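Local coordinates for protein STE5 (Saccharomyces cerevisiae, PDB 3FZE), which serves as a scaffold in pheromone mating signalling, its minimal scaffold domain cocatalysing phosphorylation of the MAP kinase Fus3 by Ste7, at residues C57-N62 and K125-Q130. Numbering follows the deposited sequence.
Sequences CFVDRN and KSILFQ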
loop_
_atom_site.group_PDB
_atom_site.type_symbol
_atom_site.label_atom_id
_atom_site.label_comp_id
_atom_site.label_asym_id
_atom_site.label_seq_id
_atom_site.Cartn_x
_atom_site.Cartn_y
_atom_site.Cartn_z
ATOM N N CYS A 57 -0.702 -5.845 2.879
ATOM C CA CYS A 57 0.436 -6.270 3.667
ATOM C C CYS A 57 0.988 -5.045 4.379
ATOM O O CYS A 57 1.213 -4.020 3.753
ATOM C CB CYS A 57 1.500 -6.877 2.759
ATOM S SG CYS A 57 2.926 -7.529 3.658
ATOM N N PHE A 58 1.164 -5.156 5.693
ATOM C CA PHE A 58 1.791 -4.113 6.495
ATOM C C PHE A 58 3.226 -4.508 6.811
ATOM O O PHE A 58 3.484 -5.646 7.199
ATOM C CB PHE A 58 1.031 -3.915 7.807
ATOM C CG PHE A 58 -0.230 -3.118 7.667
ATOM C CD1 PHE A 58 -0.181 -1.744 7.482
ATOM C CD2 PHE A 58 -1.462 -3.736 7.758
ATOM C CE1 PHE A 58 -1.355 -1.000 7.361
ATOM C CE2 PHE A 58 -2.641 -3.001 7.644
ATOM C CZ PHE A 58 -2.579 -1.639 7.434
ATOM N N VAL A 59 4.146 -3.561 6.647
ATOM C CA VAL A 59 5.575 -3.799 6.859
ATOM C C VAL A 59 6.132 -2.713 7.766
ATOM O O VAL A 59 5.793 -1.538 7.611
ATOM C CB VAL A 59 6.332 -3.781 5.520
ATOM C CG1 VAL A 59 7.830 -4.060 5.727
ATOM C CG2 VAL A 59 5.715 -4.792 4.564
ATOM N N ASP A 60 6.978 -3.089 8.719
ATOM C CA ASP A 60 7.581 -2.084 9.595
ATOM C C ASP A 60 8.796 -1.398 8.960
ATOM O O ASP A 60 9.207 -1.733 7.849
ATOM C CB ASP A 60 7.841 -2.610 11.027
ATOM C CG ASP A 60 9.062 -3.533 11.145
ATOM O OD1 ASP A 60 9.904 -3.587 10.230
ATOM O OD2 ASP A 60 9.175 -4.197 12.198
ATOM N N ARG A 61 9.359 -0.425 9.665
ATOM C CA ARG A 61 10.428 0.381 9.091
ATOM C C ARG A 61 11.722 -0.394 8.854
ATOM O O ARG A 61 12.594 0.071 8.123
ATOM C CB ARG A 61 10.691 1.624 9.935
ATOM C CG ARG A 61 11.204 1.352 11.324
ATOM C CD ARG A 61 11.288 2.659 12.093
ATOM N NE ARG A 61 11.890 2.485 13.410
ATOM C CZ ARG A 61 12.122 3.480 14.261
ATOM N NH1 ARG A 61 11.807 4.728 13.934
ATOM N NH2 ARG A 61 12.677 3.228 15.439
ATOM N N ASN A 62 11.829 -1.571 9.461
ATOM C CA ASN A 62 12.979 -2.455 9.244
ATOM C C ASN A 62 12.677 -3.634 8.324
ATOM O O ASN A 62 13.430 -4.613 8.283
ATOM C CB ASN A 62 13.511 -2.941 10.584
ATOM C CG ASN A 62 14.057 -1.814 11.401
ATOM O OD1 ASN A 62 14.917 -1.069 10.929
ATOM N ND2 ASN A 62 13.550 -1.651 12.617
ATOM N N LYS A 125 15.964 -1.679 3.529
ATOM C CA LYS A 125 14.835 -1.660 4.457
ATOM C C LYS A 125 13.533 -1.144 3.853
ATOM O O LYS A 125 12.462 -1.530 4.299
ATOM C CB LYS A 125 15.171 -0.848 5.703
ATOM C CG LYS A 125 16.280 -1.434 6.543
ATOM C CD LYS A 125 16.469 -0.631 7.809
ATOM C CE LYS A 125 17.679 -1.127 8.587
ATOM N NZ LYS A 125 17.504 -2.524 9.078
ATOM N N SER A 126 13.625 -0.262 2.864
ATOM C CA SER A 126 12.430 0.342 2.283
ATOM C C SER A 126 11.818 -0.557 1.210
ATOM O O SER A 126 12.522 -1.026 0.314
ATOM C CB SER A 126 12.771 1.719 1.703
ATOM O OG SER A 126 11.757 2.175 0.820
ATOM N N ILE A 127 10.511 -0.799 1.297
ATOM C CA ILE A 127 9.840 -1.623 0.292
ATOM C C ILE A 127 9.887 -0.989 -1.107
ATOM O O ILE A 127 9.640 -1.658 -2.118
ATOM C CB ILE A 127 8.368 -1.938 0.687
ATOM C CG1 ILE A 127 7.514 -0.666 0.644
ATOM C CG2 ILE A 127 8.311 -2.590 2.069
ATOM C CD1 ILE A 127 6.012 -0.923 0.747
ATOM N N LEU A 128 10.219 0.296 -1.171
ATOM C CA LEU A 128 10.186 1.010 -2.443
ATOM C C LEU A 128 11.385 0.670 -3.347
ATOM O O LEU A 128 11.365 0.968 -4.543
ATOM C CB LEU A 128 10.078 2.525 -2.212
ATOM C CG LEU A 128 8.928 3.009 -1.322
ATOM C CD1 LEU A 128 9.010 4.496 -1.066
ATOM C CD2 LEU A 128 7.588 2.669 -1.960
ATOM N N PHE A 129 12.406 0.030 -2.786
ATOM C CA PHE A 129 13.588 -0.360 -3.561
ATOM C C PHE A 129 13.479 -1.778 -4.117
ATOM O O PHE A 129 14.368 -2.240 -4.831
ATOM C CB PHE A 129 14.859 -0.288 -2.698
ATOM C CG PHE A 129 15.277 1.105 -2.341
ATOM C CD1 PHE A 129 16.327 1.716 -2.998
ATOM C CD2 PHE A 129 14.623 1.802 -1.344
ATOM C CE1 PHE A 129 16.715 2.999 -2.668
ATOM C CE2 PHE A 129 15.004 3.085 -1.015
ATOM C CZ PHE A 129 16.050 3.686 -1.675
ATOM N N GLN A 130 12.406 -2.479 -3.774
ATOM C CA GLN A 130 12.371 -3.921 -3.998
ATOM C C GLN A 130 11.844 -4.243 -5.391
ATOM O O GLN A 130 11.288 -3.374 -6.056
ATOM C CB GLN A 130 11.569 -4.608 -2.884
ATOM C CG GLN A 130 12.229 -4.441 -1.514
ATOM C CD GLN A 130 11.377 -4.933 -0.355
ATOM O OE1 GLN A 130 10.367 -5.611 -0.558
ATOM N NE2 GLN A 130 11.776 -4.580 0.875
HETATM O O HOH W 1 16.224 -4.972 8.550
#
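Lys125 reaches Asn62 twice with a single ammonium group, once directly and once through a water. Its NZ makes a weak hydrogen bond to Asn62 OD1 at 3.5 Å, while a water that accepts from Lys125 NZ at 2.8 Å donates in turn to the backbone O of Asn62. The side chains run alongside each other, pointing the same way; the lysine is extended to CE, and its bend at chi4 (-65°) turns NZ toward the water, while OD1 is met from a direction tilted out of the amide plane. Nearer the backbone, Lys125 CB rests 3.7 Å from Arg61 O. Were this lysine an alanine, Asn62 OD1 would probably lose this donor and the water its link to the 125-130 loop. Asn62 is presented by an Asx turn: its backbone N donates to Asp60 OD1 at 2.9 Å, meeting the carboxylate from above its plane. Deeper in, the contact becomes apolar. With chi1 at -179°, Val59 CG1 lies anti to the backbone N, and it is this methyl that meets Ile127 CG2 at 4.0 Å. Gln25 of strand 19-26 links both backbones, NE2 donating to the carbonyls of Asp60 and Lys125 and OE1 accepting from Ile127 N. An ST turn, Leu128 N to Ser126 OG at 3.1 Å, starts the short 3-10 segment that carries Ile127. The contact joins the end of strand 55-60 to the loop after strand 111-117 across strand 19-26, at the C-terminal edge of the parallel strands, where loops gather in the alpha/beta/alpha, vWA-like fold of this domain.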